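Local coordinates for ABC transporter, solute-binding protein (Staphylococcus aureus, PDB 6LKK) that binds glucose 6-phosphate in the cleft of a periplasmic-binding-protein fold and probably takes part in sensing this sugar phosphate for a two-component system, at residues Y9-N12 and L13-I17; H33-T36 and Q37-L40; T136-T139 and G140-M144; E189-A192 and R193-N197; A224-H227 and P228-K232. One frame throughout, in Å; residues are numbered along the deposited sequence.

Contact 1: residues Y9-N12 and L13-I17; sequences YQSN and LIRPI. With G6P (6-O-phosphono-alpha-D-glucopyranose), chain B.
L13 meets the ring of Y9 at the start of helix 11-25: its CD2 lies 3.5 Å from Y9 CD1. With CG anti to the backbone N (chi1 179°), the leucine sends this methyl back to the residue four places earlier, while L13 N bonds O of the N-cap residue Q10 at 3.1 Å, the donor well above the carbonyl plane. I14 follows; its CG2 is 3.7 Å from Y9 CD2, the other ortho carbon. A branched aliphatic residue suits this place, since CG2 and CD1 both come close to Y9 CB. R15 N closes the first regular turn on S11 O (2.8 Å) in the carbonyl plane, while S11 OG packs against R15 CB at 3.3 Å. The guanidinium leads away from S11: NH1 bonds I29 O of strand 28-33 and NH2 forms a salt bridge with E22. P16 has no N-H to give, and its CD rests 3.6 Å from N12 O, where a helical donor would otherwise stand; the helix is kinked here. With both aliphatic side chains on one side of its ring, Y9 meets the sugar on the other, its CD1 3.2 Å from O4 of glucose 6-phosphate, and its OH bonds D216, itself a sugar ligand. The contact belongs to the beta-alpha-beta unit of strand 2-7, helix 11-25 and strand 28-33, with I14 on the last, L13 against helices 189-197 and 240-250, and Y9 against strand 92-105.

Contact 2: residues H33-T36 and Q37-L40; sequences HGST and QVLL. With G6P (6-O-phosphono-alpha-D-glucopyranose), chain B.
T36 holds OG1 anti to its own carbonyl carbon (chi1 -61°), beside the backbone N, and this rotation lets hydroxyl and amide reach the same phosphate oxygen, while CG2 is left to run alongside L40, 4.1 Å from its CD1. The motif is a phosphate-binding helix N-terminus, in which the first amide of helix 36-45, that of T36, points at the anion. T36 N gives a nearly straight bond of 2.9 Å to O1P of glucose 6-phosphate, and T36 OG1 donates to that oxygen at 2.7 Å. Threonine suits the place because one branch is polar and the other is a methyl that can pack. The positive end of the helix dipole would probably add to the attraction. S35 is the N-cap residue: its carbonyl, not its hydroxyl, starts the helix, S35 O accepting from L39 N at 2.9 Å almost head-on, and its CB touches V38 CG2. The chain before it is extended through G34, whose lack of a side chain leaves L39 CD2 room close to the backbone. T138 OG1, at the start of helix 138-151, is hydrogen-bonded to T36 OG1. L39 drapes its isobutyl group over the incoming chain, with CD2 3.7 Å from H33 O and CD1 3.2 Å from G34 O.

Contact 3: residues T136-T139 and G140-M144; sequences TTTT and GYQHM. With G6P (6-O-phosphono-alpha-D-glucopyranose), chain B.
T137 is the N-cap of helix 138-151 and caps G140: T137 OG1, placed between the backbone N and the carbonyl carbon (chi1 67°), accepts from G140 N at 3.0 Å. The same hydroxyl also bonds N133 O. Glycine suits this position because T137 OG1 stands too close to where a beta carbon would have to be. T138 comes next and gives its backbone N to O1P of glucose 6-phosphate at 2.8 Å. Its CG2 leans on the sugar, 3.3 Å from C1, and its OG1 is bonded to T36. Behind it, T138 O accepts from Q142 N and lies against Q142 CG, whose amide end turns away to N214, another ligand of the sugar. T139 N bonds O3P at 3.0 Å, and T139 OG1 donates to that same oxygen at 2.8 Å while accepting from the anomeric hydroxyl O1 at 3.0 Å. The methyl CG2 points the other way along the helix, meeting the edge of the H143 ring in its plane, 3.6 Å from CD2. H143 is held by S187 O and Y117 OH, which fixes the ring against this methyl. The phosphate is thus bound without any salt bridge from this helix: two amides and one hydroxyl of its N-terminus donate, and the helix dipole would probably help balance the charge. T139 OG1 bonds both the phosphate and the anomeric hydroxyl, which is consistent with recognition of the two together.

Contact 4: residues E189-A192 and R193-N197; sequences EQDA and RTWKN
Q190 O accepts twice from T194: T194 N and OG1 are each 3.0 Å from Q190 O and approach from opposite faces of its plane. Water 1 adds a third, longer bond to Q190 O at 3.2 Å. Threonine is well suited here, because OG1, set beside its own backbone N (chi1 -65°), can fold back onto the preceding turn and still accept from N12 ND2 and from water 4 at 2.8 Å, with water 2 at a longer 3.2 Å. Water 4 also donates to D191 OD1, and water 2 to Q190 OE1. Q190 OE1 receives a second hydrogen from water 1 at 2.7 Å, and that water accepts from R193 NH1 in the guanidinium plane, 2.8 Å away. Glutamine and arginine lie side by side with amide and guanidinium planes 30° apart; Q190 NE2 is satisfied by F250 O, and R193 NE makes a salt bridge to D251. D191 and W195 run alongside each other with carboxylate and indole planes 62° apart. They do not bond directly; water 3 joins them, donating to D191 OD1 at 2.6 Å and accepting from W195 NE1 at 2.9 Å in the ring plane. D191 OD2 is taken by S171. Ser/Thr hydroxyls bonding the carbonyl four residues back are a familiar feature of alpha-helices, and here one lies on the water-lined flank of helix 189-197, near the ligand cleft.

Contact 5: residues A224-H227 and P228-K232; sequences AHPH and PKRKK
The chain reverses through a type I beta turn from H227 to R230, closed by R230 N to H227 O at 3.1 Å, with the donor well above the carbonyl plane, and helix 230-237 starts directly from it. P228, with its fixed phi, fills the first corner of the turn, where a proline is readily accommodated since its nitrogen need give no hydrogen. H227 carries most of the side-chain work. Its CG stands anti to the backbone N (chi1 -164°), which swings the imidazole forward along the chain until ND1 accepts from K229 N at 3.1 Å, the donor lying in the ring plane. ND1, as acceptor, is probably unprotonated, with the hydrogen on NE2, consistent with its bond to N1 O. K229 CB packs beside the ring, 3.6 Å from H227 CE1, while its aliphatic chain leads away. The motif is a type I turn leading into helix 230-237, with H227 ND1 accepting from the amide of the N-cap residue K229. Across the turn, P226 and R230 meet differently. R230 has CG between its backbone N and carbonyl carbon (chi1 66°) and runs extended from there, with the guanidinium laid flat under the proline: P226 CB sits over the centre of one face, 3.4 Å from R230 CZ. A flat cation and a rigid aliphatic ring fit each other well in this way. R230 CG also touches H227 O at 3.2 Å. The guanidinium is held by V221 O through NH1, and L3 of strand 2-7 packs on both H227 and R230.

In the fold
In chain order the five contacts are 9-17, 33-40, 136-144, 189-197 and 224-232. All five lie at the starts of helices next to strands of the mixed sheet, and contacts 1, 2 and 3 touch the same glucose 6-phosphate. Contacts 2 and 3 touch beside the phosphate, their centres about 12 Å apart, so two helix N-termini converge on one anion. Contacts 1 and 4 lie about 13 Å apart, centre to centre, and touch through N12 and T194, joining helix 11-25 to helix 189-197. Contact 5, about 32 Å from contact 4 centre to centre, is remote from the pocket and sits at the surface between strand 213-221 and helix 230-237. The arrangement fits a solute-binding protein whose ligand lies between lobes.

Contact 1: residues Y9-N12 and L13-I17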
# COMPACT_ATOMS: atom_id res chain seq x y z
N TYR A 9 0.82 -7.01 -2.32
CA TYR A 9 2.21 -6.88 -1.89
C TYR A 9 3.13 -7.59 -2.87
O TYR A 9 2.75 -8.55 -3.54
CB TYR A 9 2.42 -7.48 -0.50
CG TYR A 9 1.84 -6.69 0.64
CD1 TYR A 9 2.23 -5.38 0.88
CD2 TYR A 9 0.93 -7.27 1.51
CE1 TYR A 9 1.70 -4.66 1.94
CE2 TYR A 9 0.40 -6.56 2.57
CZ TYR A 9 0.79 -5.26 2.78
OH TYR A 9 0.26 -4.55 3.83
N GLN A 10 4.37 -7.13 -2.93
CA GLN A 10 5.41 -7.84 -3.66
C GLN A 10 5.85 -9.07 -2.87
O GLN A 10 5.79 -9.09 -1.64
CB GLN A 10 6.60 -6.92 -3.93
CG GLN A 10 6.28 -5.78 -4.88
CD GLN A 10 5.89 -6.27 -6.26
OE1 GLN A 10 6.71 -6.79 -7.01
NE2 GLN A 10 4.61 -6.12 -6.60
N SER A 11 6.29 -10.09 -3.60
CA SER A 11 6.63 -11.36 -2.97
C SER A 11 7.69 -11.19 -1.88
O SER A 11 7.63 -11.85 -0.84
CB SER A 11 7.11 -12.35 -4.03
OG SER A 11 7.30 -13.64 -3.47
N ASN A 12 8.67 -10.31 -2.11
CA ASN A 12 9.79 -10.21 -1.17
C ASN A 12 9.35 -9.79 0.22
O ASN A 12 10.06 -10.08 1.19
CB ASN A 12 10.84 -9.23 -1.69
CG ASN A 12 10.39 -7.78 -1.59
OD1 ASN A 12 9.36 -7.40 -2.14
ND2 ASN A 12 11.16 -6.97 -0.88
N LEU A 13 8.20 -9.13 0.35
CA LEU A 13 7.75 -8.68 1.66
C LEU A 13 7.02 -9.78 2.42
O LEU A 13 7.17 -9.90 3.64
CB LEU A 13 6.86 -7.44 1.53
CG LEU A 13 6.30 -6.88 2.85
CD1 LEU A 13 7.42 -6.33 3.71
CD2 LEU A 13 5.25 -5.82 2.59
N ILE A 14 6.20 -10.57 1.73
CA ILE A 14 5.28 -11.48 2.39
C ILE A 14 5.63 -12.96 2.20
O ILE A 14 5.25 -13.78 3.04
CB ILE A 14 3.82 -11.23 1.96
CG1 ILE A 14 3.65 -11.39 0.45
CG2 ILE A 14 3.37 -9.84 2.41
CD1 ILE A 14 2.20 -11.42 0.00
N ARG A 15 6.33 -13.31 1.12
CA ARG A 15 6.66 -14.72 0.92
C ARG A 15 7.47 -15.30 2.07
O ARG A 15 7.16 -16.42 2.51
CB ARG A 15 7.39 -14.90 -0.42
CG ARG A 15 7.58 -16.35 -0.85
CD ARG A 15 6.25 -17.05 -1.09
NE ARG A 15 5.81 -17.80 0.08
CZ ARG A 15 4.73 -18.58 0.10
NH1 ARG A 15 3.98 -18.72 -0.98
NH2 ARG A 15 4.41 -19.23 1.21
N PRO A 16 8.48 -14.61 2.62
CA PRO A 16 9.22 -15.20 3.75
C PRO A 16 8.37 -15.46 4.98
O PRO A 16 8.40 -16.58 5.52
CB PRO A 16 10.33 -14.17 4.01
CG PRO A 16 10.50 -13.48 2.71
CD PRO A 16 9.12 -13.38 2.13
N ILE A 17 7.62 -14.47 5.47
CA ILE A 17 6.84 -14.70 6.68
C ILE A 17 5.76 -15.74 6.43
O ILE A 17 5.40 -16.51 7.33
CB ILE A 17 6.23 -13.40 7.24
CG1 ILE A 17 5.37 -12.69 6.19
CG2 ILE A 17 7.32 -12.50 7.79
CD1 ILE A 17 4.40 -11.70 6.79
C1 G6P B . -0.27 0.30 -1.63
C2 G6P B . -0.45 -0.44 -0.28
C3 G6P B . 0.16 -1.79 -0.22
C4 G6P B . 0.04 -2.48 -1.51
C5 G6P B . 0.89 -1.75 -2.55
C6 G6P B . 0.67 -2.34 -3.90
O1 G6P B . 0.24 1.58 -1.41
O2 G6P B . 0.10 0.35 0.79
O3 G6P B . -0.54 -2.59 0.83
O4 G6P B . 0.52 -3.84 -1.39
O5 G6P B . 0.59 -0.31 -2.64
O6 G6P B . -0.69 -2.25 -4.22
P G6P B . -1.16 -1.59 -5.71
O1P G6P B . -2.67 -1.73 -5.83
O2P G6P B . -0.47 -2.35 -6.86
O3P G6P B . -0.79 -0.15 -5.75

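Contact 2: residues H33-T36 and Q37-L40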
# COMPACT_ATOMS: atom_id res chain seq x y z
N HIS A 33 -1.12 -12.66 -6.78
CA HIS A 33 -0.62 -11.29 -6.85
C HIS A 33 -1.38 -10.50 -7.91
O HIS A 33 -1.90 -11.06 -8.89
CB HIS A 33 0.87 -11.27 -7.18
CG HIS A 33 1.75 -11.72 -6.06
ND1 HIS A 33 2.02 -10.94 -4.96
CD2 HIS A 33 2.43 -12.88 -5.87
CE1 HIS A 33 2.83 -11.59 -4.14
NE2 HIS A 33 3.10 -12.77 -4.68
N GLY A 34 -1.44 -9.19 -7.72
CA GLY A 34 -2.06 -8.30 -8.68
C GLY A 34 -2.31 -6.95 -8.05
O GLY A 34 -2.14 -6.75 -6.85
N SER A 35 -2.70 -6.00 -8.91
CA SER A 35 -3.13 -4.70 -8.41
C SER A 35 -4.32 -4.87 -7.48
O SER A 35 -5.15 -5.77 -7.66
CB SER A 35 -3.48 -3.78 -9.58
OG SER A 35 -2.37 -3.58 -10.43
N THR A 36 -4.41 -4.00 -6.48
CA THR A 36 -5.42 -4.16 -5.43
C THR A 36 -6.82 -4.32 -6.01
O THR A 36 -7.53 -5.29 -5.71
CB THR A 36 -5.39 -2.97 -4.46
OG1 THR A 36 -4.10 -2.87 -3.83
CG2 THR A 36 -6.45 -3.14 -3.38
N GLN A 37 -7.24 -3.37 -6.85
CA GLN A 37 -8.61 -3.40 -7.34
C GLN A 37 -8.82 -4.50 -8.38
O GLN A 37 -9.94 -5.00 -8.52
CB GLN A 37 -8.98 -2.04 -7.92
CG GLN A 37 -9.09 -0.94 -6.87
CD GLN A 37 -10.11 -1.27 -5.80
OE1 GLN A 37 -11.21 -1.73 -6.10
NE2 GLN A 37 -9.74 -1.05 -4.54
N VAL A 38 -7.77 -4.88 -9.11
CA VAL A 38 -7.88 -6.01 -10.02
C VAL A 38 -8.12 -7.30 -9.24
O VAL A 38 -8.98 -8.11 -9.60
CB VAL A 38 -6.63 -6.11 -10.91
CG1 VAL A 38 -6.71 -7.33 -11.82
CG2 VAL A 38 -6.46 -4.85 -11.74
N LEU A 39 -7.37 -7.50 -8.16
CA LEU A 39 -7.60 -8.65 -7.30
C LEU A 39 -9.03 -8.66 -6.77
O LEU A 39 -9.71 -9.69 -6.80
CB LEU A 39 -6.60 -8.64 -6.14
CG LEU A 39 -5.15 -8.97 -6.48
CD1 LEU A 39 -4.25 -8.66 -5.29
CD2 LEU A 39 -5.00 -10.43 -6.88
N LEU A 40 -9.51 -7.51 -6.29
CA LEU A 40 -10.85 -7.44 -5.74
C LEU A 40 -11.90 -7.67 -6.82
O LEU A 40 -12.93 -8.31 -6.57
CB LEU A 40 -11.07 -6.08 -5.07
CG LEU A 40 -10.31 -5.88 -3.76
CD1 LEU A 40 -10.31 -4.41 -3.35
CD2 LEU A 40 -10.91 -6.74 -2.65
C1 G6P B . -0.27 0.30 -1.63
C2 G6P B . -0.45 -0.44 -0.28
C3 G6P B . 0.16 -1.79 -0.22
C4 G6P B . 0.04 -2.48 -1.51
C5 G6P B . 0.89 -1.75 -2.55
C6 G6P B . 0.67 -2.34 -3.90
O1 G6P B . 0.24 1.58 -1.41
O2 G6P B . 0.10 0.35 0.79
O3 G6P B . -0.54 -2.59 0.83
O4 G6P B . 0.52 -3.84 -1.39
O5 G6P B . 0.59 -0.31 -2.64
O6 G6P B . -0.69 -2.25 -4.22
P G6P B . -1.16 -1.59 -5.71
O1P G6P B . -2.67 -1.73 -5.83
O2P G6P B . -0.47 -2.35 -6.86
O3P G6P B . -0.79 -0.15 -5.75

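Contact 3: residues T136-T139 and G140-M144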
# COMPACT_ATOMS: atom_id res chain seq x y z
N THR A 136 -7.16 1.18 -10.71
CA THR A 136 -6.88 -0.22 -10.44
C THR A 136 -5.93 -0.46 -9.28
O THR A 136 -5.85 -1.60 -8.81
CB THR A 136 -6.30 -0.91 -11.68
OG1 THR A 136 -5.12 -0.21 -12.11
CG2 THR A 136 -7.32 -0.94 -12.81
N THR A 137 -5.22 0.56 -8.80
CA THR A 137 -4.18 0.37 -7.80
C THR A 137 -4.48 1.18 -6.54
O THR A 137 -5.09 2.25 -6.60
CB THR A 137 -2.80 0.79 -8.34
OG1 THR A 137 -2.77 2.20 -8.57
CG2 THR A 137 -2.47 0.05 -9.63
N THR A 138 -4.03 0.65 -5.40
CA THR A 138 -4.07 1.43 -4.17
C THR A 138 -3.14 2.64 -4.28
O THR A 138 -3.51 3.75 -3.88
CB THR A 138 -3.66 0.56 -2.98
OG1 THR A 138 -4.68 -0.39 -2.69
CG2 THR A 138 -3.41 1.42 -1.72
N THR A 139 -1.94 2.43 -4.80
CA THR A 139 -0.91 3.47 -4.76
C THR A 139 -1.30 4.67 -5.61
O THR A 139 -1.22 5.81 -5.15
CB THR A 139 0.43 2.89 -5.21
OG1 THR A 139 0.76 1.77 -4.38
CG2 THR A 139 1.53 3.93 -5.10
N GLY A 140 -1.73 4.43 -6.85
CA GLY A 140 -2.16 5.54 -7.68
C GLY A 140 -3.35 6.27 -7.10
O GLY A 140 -3.39 7.51 -7.06
N TYR A 141 -4.34 5.52 -6.61
CA TYR A 141 -5.52 6.13 -6.00
C TYR A 141 -5.13 7.00 -4.80
O TYR A 141 -5.56 8.15 -4.68
CB TYR A 141 -6.50 5.04 -5.57
CG TYR A 141 -7.72 5.56 -4.85
CD1 TYR A 141 -8.82 6.04 -5.55
CD2 TYR A 141 -7.78 5.56 -3.47
CE1 TYR A 141 -9.94 6.51 -4.90
CE2 TYR A 141 -8.90 6.03 -2.80
CZ TYR A 141 -9.97 6.51 -3.52
OH TYR A 141 -11.08 6.97 -2.85
N GLN A 142 -4.29 6.46 -3.91
CA GLN A 142 -3.93 7.20 -2.70
C GLN A 142 -3.16 8.47 -3.03
O GLN A 142 -3.35 9.51 -2.39
CB GLN A 142 -3.13 6.30 -1.76
CG GLN A 142 -3.96 5.20 -1.11
CD GLN A 142 -5.00 5.74 -0.13
OE1 GLN A 142 -6.12 6.04 -0.51
NE2 GLN A 142 -4.61 5.86 1.13
N HIS A 143 -2.28 8.41 -4.04
CA HIS A 143 -1.55 9.60 -4.46
C HIS A 143 -2.50 10.65 -5.02
O HIS A 143 -2.32 11.85 -4.76
CB HIS A 143 -0.49 9.24 -5.49
CG HIS A 143 0.81 8.79 -4.88
ND1 HIS A 143 1.71 9.67 -4.32
CD2 HIS A 143 1.36 7.56 -4.77
CE1 HIS A 143 2.76 9.01 -3.88
NE2 HIS A 143 2.58 7.73 -4.14
N MET A 144 -3.49 10.24 -5.82
CA MET A 144 -4.43 11.21 -6.36
C MET A 144 -5.23 11.86 -5.24
O MET A 144 -5.52 13.06 -5.30
CB MET A 144 -5.36 10.55 -7.38
CG MET A 144 -4.69 10.09 -8.68
SD MET A 144 -3.58 11.28 -9.46
CE MET A 144 -2.00 10.78 -8.77
C1 G6P B . -0.27 0.30 -1.63
C2 G6P B . -0.45 -0.44 -0.28
C3 G6P B . 0.16 -1.79 -0.22
C4 G6P B . 0.04 -2.48 -1.51
C5 G6P B . 0.89 -1.75 -2.55
C6 G6P B . 0.67 -2.34 -3.90
O1 G6P B . 0.24 1.58 -1.41
O2 G6P B . 0.10 0.35 0.79
O3 G6P B . -0.54 -2.59 0.83
O4 G6P B . 0.52 -3.84 -1.39
O5 G6P B . 0.59 -0.31 -2.64
O6 G6P B . -0.69 -2.25 -4.22
P G6P B . -1.16 -1.59 -5.71
O1P G6P B . -2.67 -1.73 -5.83
O2P G6P B . -0.47 -2.35 -6.86
O3P G6P B . -0.79 -0.15 -5.75

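Contact 4: residues E189-A192 and R193-N197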
# COMPACT_ATOMS: atom_id res chain seq x y z
N GLU A 189 6.45 3.21 0.34
CA GLU A 189 7.71 3.15 1.08
C GLU A 189 8.44 1.83 0.88
O GLU A 189 9.65 1.81 0.63
CB GLU A 189 7.43 3.39 2.56
CG GLU A 189 8.66 3.61 3.40
CD GLU A 189 8.32 4.05 4.80
OE1 GLU A 189 7.76 3.24 5.56
OE2 GLU A 189 8.60 5.23 5.14
N GLN A 190 7.73 0.70 1.01
CA GLN A 190 8.41 -0.60 0.96
C GLN A 190 8.96 -0.89 -0.43
O GLN A 190 10.04 -1.47 -0.56
CB GLN A 190 7.46 -1.71 1.40
CG GLN A 190 7.44 -1.95 2.90
CD GLN A 190 8.82 -2.25 3.45
OE1 GLN A 190 9.52 -3.12 2.94
NE2 GLN A 190 9.22 -1.50 4.47
N ASP A 191 8.23 -0.51 -1.48
CA ASP A 191 8.71 -0.73 -2.84
C ASP A 191 9.94 0.12 -3.13
O ASP A 191 10.90 -0.35 -3.74
CB ASP A 191 7.58 -0.43 -3.82
CG ASP A 191 7.54 -1.40 -4.99
OD1 ASP A 191 8.39 -2.31 -5.07
OD2 ASP A 191 6.62 -1.25 -5.83
N ALA A 192 9.92 1.38 -2.68
CA ALA A 192 11.10 2.23 -2.83
C ALA A 192 12.28 1.65 -2.07
O ALA A 192 13.41 1.63 -2.58
CB ALA A 192 10.77 3.64 -2.34
N ARG A 193 12.05 1.18 -0.84
CA ARG A 193 13.14 0.63 -0.04
C ARG A 193 13.78 -0.57 -0.72
O ARG A 193 15.00 -0.72 -0.71
CB ARG A 193 12.62 0.25 1.34
CG ARG A 193 13.68 -0.36 2.25
CD ARG A 193 13.10 -0.75 3.59
NE ARG A 193 14.09 -1.38 4.47
CZ ARG A 193 14.48 -2.64 4.37
NH1 ARG A 193 13.99 -3.44 3.43
NH2 ARG A 193 15.39 -3.11 5.22
N THR A 194 12.96 -1.45 -1.30
CA THR A 194 13.48 -2.65 -1.95
C THR A 194 14.53 -2.30 -3.00
O THR A 194 15.60 -2.91 -3.05
CB THR A 194 12.33 -3.44 -2.59
OG1 THR A 194 11.45 -3.91 -1.56
CG2 THR A 194 12.86 -4.63 -3.38
N TRP A 195 14.23 -1.31 -3.84
CA TRP A 195 15.13 -0.98 -4.93
C TRP A 195 16.31 -0.15 -4.45
O TRP A 195 17.43 -0.33 -4.97
CB TRP A 195 14.35 -0.26 -6.04
CG TRP A 195 13.46 -1.20 -6.77
CD1 TRP A 195 12.23 -1.65 -6.37
CD2 TRP A 195 13.73 -1.84 -8.02
NE1 TRP A 195 11.72 -2.52 -7.31
CE2 TRP A 195 12.62 -2.65 -8.33
CE3 TRP A 195 14.80 -1.80 -8.92
CZ2 TRP A 195 12.55 -3.42 -9.49
CZ3 TRP A 195 14.73 -2.56 -10.08
CH2 TRP A 195 13.61 -3.35 -10.35
N LYS A 196 16.12 0.73 -3.47
CA LYS A 196 17.25 1.46 -2.92
C LYS A 196 18.25 0.52 -2.26
O LYS A 196 19.46 0.69 -2.39
CB LYS A 196 16.78 2.51 -1.91
CG LYS A 196 17.89 3.44 -1.46
CD LYS A 196 17.37 4.61 -0.64
CE LYS A 196 18.50 5.52 -0.19
NZ LYS A 196 19.12 6.27 -1.31
N ASN A 197 17.75 -0.50 -1.56
CA ASN A 197 18.63 -1.45 -0.89
C ASN A 197 19.29 -2.44 -1.85
O ASN A 197 20.24 -3.12 -1.45
CB ASN A 197 17.86 -2.21 0.19
CG ASN A 197 17.63 -1.37 1.44
OD1 ASN A 197 17.82 -0.16 1.42
ND2 ASN A 197 17.21 -2.02 2.52
O HOH W 1 11.88 -3.10 1.56
O HOH W 2 9.47 -4.92 0.81
O HOH W 3 9.17 -3.84 -7.05
O HOH W 4 9.21 -4.28 -3.19

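Contact 5: residues A224-H227 and P228-K232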
# COMPACT_ATOMS: atom_id res chain seq x y z
N ALA A 224 -16.96 -21.07 -0.15
CA ALA A 224 -17.80 -22.21 0.20
C ALA A 224 -17.18 -23.03 1.32
O ALA A 224 -17.89 -23.44 2.25
CB ALA A 224 -18.03 -23.08 -1.04
N HIS A 225 -15.88 -23.28 1.25
CA HIS A 225 -15.20 -24.18 2.18
C HIS A 225 -13.98 -23.46 2.72
O HIS A 225 -12.85 -23.71 2.29
CB HIS A 225 -14.83 -25.49 1.48
CG HIS A 225 -15.97 -26.10 0.72
ND1 HIS A 225 -17.12 -26.55 1.34
CD2 HIS A 225 -16.14 -26.31 -0.60
CE1 HIS A 225 -17.95 -27.02 0.42
NE2 HIS A 225 -17.38 -26.88 -0.76
N PRO A 226 -14.17 -22.54 3.67
CA PRO A 226 -13.03 -21.77 4.19
C PRO A 226 -12.01 -22.68 4.85
O PRO A 226 -12.34 -23.62 5.57
CB PRO A 226 -13.68 -20.82 5.20
CG PRO A 226 -15.00 -21.43 5.54
CD PRO A 226 -15.44 -22.14 4.30
N HIS A 227 -10.74 -22.39 4.59
CA HIS A 227 -9.66 -23.13 5.22
C HIS A 227 -9.69 -22.86 6.72
O HIS A 227 -9.64 -21.69 7.13
CB HIS A 227 -8.32 -22.72 4.63
CG HIS A 227 -7.21 -23.67 4.94
ND1 HIS A 227 -6.78 -23.93 6.22
CD2 HIS A 227 -6.44 -24.43 4.13
CE1 HIS A 227 -5.80 -24.81 6.19
NE2 HIS A 227 -5.57 -25.13 4.93
N PRO A 228 -9.79 -23.89 7.57
CA PRO A 228 -9.98 -23.62 9.01
C PRO A 228 -8.80 -22.94 9.68
O PRO A 228 -8.95 -22.46 10.81
CB PRO A 228 -10.22 -25.02 9.59
CG PRO A 228 -9.64 -25.97 8.61
CD PRO A 228 -9.78 -25.33 7.26
N LYS A 229 -7.63 -22.88 9.04
CA LYS A 229 -6.46 -22.24 9.63
C LYS A 229 -6.34 -20.76 9.25
O LYS A 229 -5.34 -20.13 9.61
CB LYS A 229 -5.19 -22.98 9.21
CG LYS A 229 -4.96 -24.27 9.99
CD LYS A 229 -4.37 -23.96 11.35
CE LYS A 229 -4.62 -25.08 12.35
NZ LYS A 229 -4.43 -24.59 13.74
N ARG A 230 -7.32 -20.20 8.55
CA ARG A 230 -7.16 -18.83 8.08
C ARG A 230 -7.24 -17.82 9.22
O ARG A 230 -6.58 -16.78 9.16
CB ARG A 230 -8.19 -18.50 7.00
CG ARG A 230 -9.64 -18.47 7.45
CD ARG A 230 -10.51 -18.15 6.24
NE ARG A 230 -11.92 -17.96 6.57
CZ ARG A 230 -12.84 -17.60 5.68
NH1 ARG A 230 -12.50 -17.40 4.41
NH2 ARG A 230 -14.10 -17.45 6.05
N LYS A 231 -8.02 -18.10 10.26
CA LYS A 231 -8.03 -17.19 11.40
C LYS A 231 -6.72 -17.25 12.17
O LYS A 231 -6.26 -16.23 12.70
CB LYS A 231 -9.22 -17.50 12.32
CG LYS A 231 -10.52 -16.94 11.77
CD LYS A 231 -11.71 -17.27 12.64
CE LYS A 231 -12.98 -16.72 12.01
NZ LYS A 231 -14.21 -17.05 12.77
N LYS A 232 -6.08 -18.42 12.22
CA LYS A 232 -4.74 -18.50 12.79
C LYS A 232 -3.76 -17.68 11.97
O LYS A 232 -2.85 -17.05 12.53
CB LYS A 232 -4.29 -19.96 12.89
CG LYS A 232 -2.83 -20.16 13.31
CD LYS A 232 -2.54 -19.62 14.70
CE LYS A 232 -1.24 -18.82 14.72
NZ LYS A 232 -0.94 -18.25 16.06